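PDB 4F53: SusD homolog from Bacteroides ovatus, which probably binds mucin O-glycans at the cell surface as a SusD/RagB-family outer-membrane lipoprotein with a TPR-like helical fold. Local coordinates for residues C269-Y274 against E280-K285; N275-E280 against N373-G378. All coordinates share one frame; numbering follows the deposited sequence.

Contact 1. Residues C269-Y274 against E280-K285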
# COMPACT_ATOMS: atom_id res chain seq x y z
N CYS A 269 -5.43 17.26 -5.78
CA CYS A 269 -4.68 18.49 -5.46
C CYS A 269 -3.26 18.46 -6.05
O CYS A 269 -2.85 19.41 -6.70
CB CYS A 269 -4.64 18.73 -3.95
SG CYS A 269 -6.15 19.47 -3.30
N TYR A 270 -2.53 17.35 -5.84
CA TYR A 270 -1.17 17.19 -6.37
C TYR A 270 -1.17 17.08 -7.88
O TYR A 270 -0.38 17.73 -8.54
CB TYR A 270 -0.49 15.94 -5.78
CG TYR A 270 0.07 16.13 -4.38
CD1 TYR A 270 1.32 16.71 -4.19
CD2 TYR A 270 -0.63 15.69 -3.26
CE1 TYR A 270 1.84 16.88 -2.91
CE2 TYR A 270 -0.11 15.84 -1.98
CZ TYR A 270 1.13 16.45 -1.81
OH TYR A 270 1.68 16.58 -0.57
N MSE A 271 -2.07 16.24 -8.43
CA MSE A 271 -2.09 15.92 -9.85
C MSE A 271 -2.61 17.06 -10.69
O MSE A 271 -2.09 17.24 -11.79
CB MSE A 271 -2.80 14.60 -10.10
CG MSE A 271 -2.01 13.45 -9.48
SE MSE A 271 -2.86 11.75 -9.74
CE MSE A 271 -2.41 11.51 -11.55
N ASN A 272 -3.51 17.90 -10.16
CA ASN A 272 -3.96 19.12 -10.85
C ASN A 272 -2.83 20.15 -10.86
O ASN A 272 -2.55 20.70 -11.90
CB ASN A 272 -5.23 19.72 -10.21
CG ASN A 272 -6.48 18.97 -10.60
OD1 ASN A 272 -6.51 18.27 -11.59
ND2 ASN A 272 -7.54 19.14 -9.86
N ALA A 273 -2.12 20.35 -9.71
CA ALA A 273 -1.01 21.30 -9.61
C ALA A 273 0.10 20.97 -10.61
O ALA A 273 0.73 21.87 -11.15
CB ALA A 273 -0.44 21.30 -8.21
N TYR A 274 0.33 19.66 -10.85
CA TYR A 274 1.38 19.23 -11.77
C TYR A 274 0.88 19.03 -13.20
O TYR A 274 1.67 18.59 -14.04
CB TYR A 274 2.03 17.92 -11.26
CG TYR A 274 2.57 18.00 -9.85
CD1 TYR A 274 3.02 19.21 -9.31
CD2 TYR A 274 2.70 16.86 -9.06
CE1 TYR A 274 3.48 19.29 -8.00
CE2 TYR A 274 3.21 16.92 -7.77
CZ TYR A 274 3.59 18.14 -7.24
OH TYR A 274 4.11 18.18 -5.96
N GLU A 280 -6.08 11.28 -16.50
CA GLU A 280 -6.94 10.57 -17.44
C GLU A 280 -6.69 9.06 -17.36
O GLU A 280 -7.60 8.30 -17.65
CB GLU A 280 -6.80 11.11 -18.89
CG GLU A 280 -5.44 10.90 -19.55
CD GLU A 280 -4.87 11.95 -20.50
OE1 GLU A 280 -5.66 12.59 -21.23
OE2 GLU A 280 -3.62 12.08 -20.57
N ALA A 281 -5.50 8.61 -16.91
CA ALA A 281 -5.32 7.16 -16.82
C ALA A 281 -5.94 6.59 -15.53
O ALA A 281 -6.37 5.45 -15.53
CB ALA A 281 -3.84 6.80 -16.91
N TYR A 282 -6.00 7.39 -14.46
CA TYR A 282 -6.45 6.96 -13.12
C TYR A 282 -7.92 7.17 -12.86
O TYR A 282 -8.55 6.34 -12.20
CB TYR A 282 -5.70 7.75 -12.03
CG TYR A 282 -4.23 7.44 -11.85
CD1 TYR A 282 -3.59 6.50 -12.66
CD2 TYR A 282 -3.50 8.04 -10.83
CE1 TYR A 282 -2.26 6.15 -12.44
CE2 TYR A 282 -2.17 7.70 -10.61
CZ TYR A 282 -1.55 6.76 -11.42
OH TYR A 282 -0.24 6.44 -11.23
N TYR A 283 -8.46 8.32 -13.26
CA TYR A 283 -9.83 8.60 -12.89
C TYR A 283 -10.51 9.53 -13.87
O TYR A 283 -9.90 9.99 -14.82
CB TYR A 283 -9.87 9.20 -11.45
CG TYR A 283 -8.80 10.23 -11.12
CD1 TYR A 283 -8.87 11.52 -11.63
CD2 TYR A 283 -7.73 9.91 -10.28
CE1 TYR A 283 -7.89 12.47 -11.33
CE2 TYR A 283 -6.74 10.84 -9.99
CZ TYR A 283 -6.84 12.13 -10.50
OH TYR A 283 -5.93 13.08 -10.15
N ASP A 284 -11.80 9.80 -13.63
CA ASP A 284 -12.61 10.65 -14.47
C ASP A 284 -12.89 11.99 -13.84
O ASP A 284 -12.71 12.17 -12.64
CB ASP A 284 -13.96 9.95 -14.75
CG ASP A 284 -13.89 8.82 -15.76
OD1 ASP A 284 -13.31 9.02 -16.83
OD2 ASP A 284 -14.54 7.78 -15.53
N LYS A 285 -13.38 12.93 -14.65
CA LYS A 285 -13.82 14.23 -14.15
C LYS A 285 -15.12 14.01 -13.34
O LYS A 285 -15.78 12.95 -13.44
CB LYS A 285 -14.02 15.23 -15.30
CG LYS A 285 -12.71 15.56 -16.01
CD LYS A 285 -12.80 16.85 -16.77
CE LYS A 285 -11.56 17.06 -17.60
NZ LYS A 285 -11.67 18.26 -18.46

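Contact 2. Residues N275-E280 against N373-G378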
# COMPACT_ATOMS: atom_id res chain seq x y z
N ASN A 275 -0.43 19.32 -13.49
CA ASN A 275 -1.08 19.10 -14.81
C ASN A 275 -0.73 17.70 -15.28
O ASN A 275 -0.27 17.50 -16.39
CB ASN A 275 -0.67 20.17 -15.84
CG ASN A 275 -1.13 21.56 -15.46
OD1 ASN A 275 -2.33 21.83 -15.36
ND2 ASN A 275 -0.18 22.46 -15.20
N ASP A 276 -0.83 16.74 -14.35
CA ASP A 276 -0.43 15.37 -14.57
C ASP A 276 -1.29 14.66 -15.63
O ASP A 276 -2.51 14.54 -15.46
CB ASP A 276 -0.47 14.63 -13.23
CG ASP A 276 0.46 13.44 -13.15
OD1 ASP A 276 0.44 12.61 -14.08
OD2 ASP A 276 1.17 13.31 -12.14
N PRO A 277 -0.65 14.15 -16.71
CA PRO A 277 -1.41 13.38 -17.72
C PRO A 277 -1.85 11.99 -17.23
O PRO A 277 -2.62 11.34 -17.91
CB PRO A 277 -0.44 13.26 -18.91
CG PRO A 277 0.89 13.43 -18.34
CD PRO A 277 0.78 14.26 -17.07
N ARG A 278 -1.43 11.56 -16.04
CA ARG A 278 -1.90 10.29 -15.46
C ARG A 278 -3.29 10.48 -14.88
O ARG A 278 -3.89 9.50 -14.49
CB ARG A 278 -0.95 9.72 -14.41
CG ARG A 278 0.37 9.24 -15.00
CD ARG A 278 1.37 9.02 -13.92
NE ARG A 278 1.85 10.29 -13.38
CZ ARG A 278 2.90 10.39 -12.59
NH1 ARG A 278 3.60 9.32 -12.26
NH2 ARG A 278 3.29 11.58 -12.14
N ARG A 279 -3.81 11.72 -14.83
CA ARG A 279 -5.18 11.96 -14.33
C ARG A 279 -6.19 11.18 -15.15
O ARG A 279 -6.98 10.43 -14.56
CB ARG A 279 -5.56 13.45 -14.32
CG ARG A 279 -4.97 14.17 -13.11
CD ARG A 279 -5.16 15.68 -13.21
NE ARG A 279 -4.58 16.20 -14.46
CZ ARG A 279 -4.72 17.45 -14.88
NH1 ARG A 279 -5.41 18.33 -14.17
NH2 ARG A 279 -4.16 17.83 -16.02
N GLU A 280 -6.08 11.28 -16.50
CA GLU A 280 -6.94 10.57 -17.44
C GLU A 280 -6.69 9.06 -17.36
O GLU A 280 -7.60 8.30 -17.65
CB GLU A 280 -6.80 11.11 -18.89
CG GLU A 280 -5.44 10.90 -19.55
CD GLU A 280 -4.87 11.95 -20.50
OE1 GLU A 280 -5.66 12.59 -21.23
OE2 GLU A 280 -3.62 12.08 -20.57
N ASN A 373 1.11 3.55 -17.52
CA ASN A 373 -0.22 4.12 -17.68
C ASN A 373 -0.53 4.48 -19.11
O ASN A 373 -1.53 5.16 -19.37
CB ASN A 373 -0.36 5.33 -16.74
CG ASN A 373 -0.47 4.89 -15.29
OD1 ASN A 373 -1.44 4.27 -14.88
ND2 ASN A 373 0.57 5.09 -14.51
N GLY A 374 0.28 3.94 -20.04
CA GLY A 374 0.10 4.10 -21.48
C GLY A 374 0.29 5.51 -22.00
O GLY A 374 -0.21 5.82 -23.08
N ILE A 375 1.02 6.37 -21.27
CA ILE A 375 1.25 7.74 -21.73
C ILE A 375 2.50 7.76 -22.60
O ILE A 375 3.60 7.48 -22.13
CB ILE A 375 1.29 8.74 -20.55
CG1 ILE A 375 -0.02 8.64 -19.75
CG2 ILE A 375 1.53 10.18 -21.06
CD1 ILE A 375 0.08 9.13 -18.50
N THR A 376 2.33 8.09 -23.87
CA THR A 376 3.38 8.04 -24.88
C THR A 376 4.05 9.40 -25.15
O THR A 376 5.13 9.43 -25.75
CB THR A 376 2.81 7.44 -26.17
OG1 THR A 376 1.60 8.13 -26.50
CG2 THR A 376 2.54 5.93 -26.03
N SER A 377 3.45 10.52 -24.68
CA SER A 377 4.05 11.84 -24.87
C SER A 377 3.91 12.75 -23.62
O SER A 377 3.04 12.52 -22.77
CB SER A 377 3.46 12.53 -26.10
OG SER A 377 2.20 13.13 -25.83
N GLY A 378 4.77 13.77 -23.57
CA GLY A 378 4.77 14.81 -22.54
C GLY A 378 5.52 14.56 -21.25
O GLY A 378 5.32 15.31 -20.29

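Contact 1. Residues C269-Y274 against E280-K285
Tyr282 and Tyr283, at and just after the end of helix 279-282, both meet one side chain from helix 265-273, the selenomethionine Met271. Tyr282, on the last turn of its helix, meets the Met271 methyl obliquely through its CD2-CE2 side: CD2 lies 3.7 Å from Met271 CE, and the two side chains cross at about a right angle. Selenium sits 5.0 Å from the Tyr282 centroid and 64° off the ring normal, an oblique Met-aromatic contact. The phenol is fixed elsewhere, since its OH is hydrogen-bonded to Ile436 O and its ring stacks with Phe439. With an alanine in place of Tyr282, the Met271 methyl is likely to lose its aromatic neighbour, and Ile436 O its hydroxyl partner. Tyr283 is the first residue to leave helical geometry, and its hydroxyl end reaches the selenium, OH lying 3.4 Å from Met271 SE; its ring makes a second oblique Met-aromatic contact. SE thus lies near both tyrosines, whereas the bend at chi3 of Met271 (76°) turns CE to Tyr282 alone of the two. No hydrogen bond spans this buried turn between helices 265-273 and 279-282, and Tyr283 OH has no polar partner in the model; cohesion is probably mainly dispersion between the methionine chalcogen (sulfur in the native protein) and methyl and the two phenols.

Contact 2. Residues N275-E280 against N373-G378
Ile375 is the centre of this contact, reaching from the loop after helix 358-372 to the turn that carries Pro277 and Arg278. The helix ends in a Schellman motif with Gly374, at positive phi, as its C-prime residue, and this brings Ile375 to the turn. Its delta methyl does the touching: CD1 lies 3.5 Å from Arg278 CG and equally near the carbonyl oxygen of Pro277, with the Pro277 ring a little farther away, CB to Ile375 CD1 being 4.2 Å. With CG1 set beside the backbone N (chi1 -57°) and the chain extended beyond it (chi2 160°), CD1 is carried out to the arginine, whose side chain it crosses at about a right angle. Phe370 of helix 358-372 also packs against Ile375, Pro277 and Arg278.

Arg278 presents only its aliphatic part to the loop. Asn373 approaches the same methylenes, its ND2 4.1 Å from Arg278 CD, but that amide nitrogen is hydrogen-bonded to Ser369 O. The charged end of Arg278 turns back to Asp276, which it grips side-on. Its NE gives a nearly straight bond (179°) to the syn lone pair of Asp276 OD1, in the guanidinium plane, and NH2 makes a 2.7 Å salt bridge to Asp276 OD2, which is tilted out of that plane. Asp276 OD1 also accepts from Arg278 N on its anti side, a capping bond at the type I turn from Asp276 to Arg279. NH1 of Arg278 also bonds to Ser369 OG and NH2 to Gln433 OE1.

No hydrogen bond joins the two segments. The carboxylate probably offsets the arginine's charge in this buried setting and fixes the rotation of its planar end, leaving the methylenes to serve as an apolar surface for isoleucine.

In the fold
Three of the four segments fall within one continuous run, 269-285; the fourth, 373-378, is remote in sequence. The centres of contacts 1 and 2 lie 9 Å apart, and helix 279-282 contributes to both. The run folds back on itself in contact 1, while its middle, 275-280, packs outward on the loop 373-378 in contact 2. Two probable hydrogen bonds tie them together: Asn272 OD1 to Arg279 NH1 at 2.8 Å, and Met271 O to Asp276 N at 2.9 Å. Packing adds Met271 CE, 3.6 Å from Arg279 N. Helix 423-438 touches both contacts through Ile436. The side chain of Ile375 is about 11 Å from a bound calcium ion, too far for direct coordination.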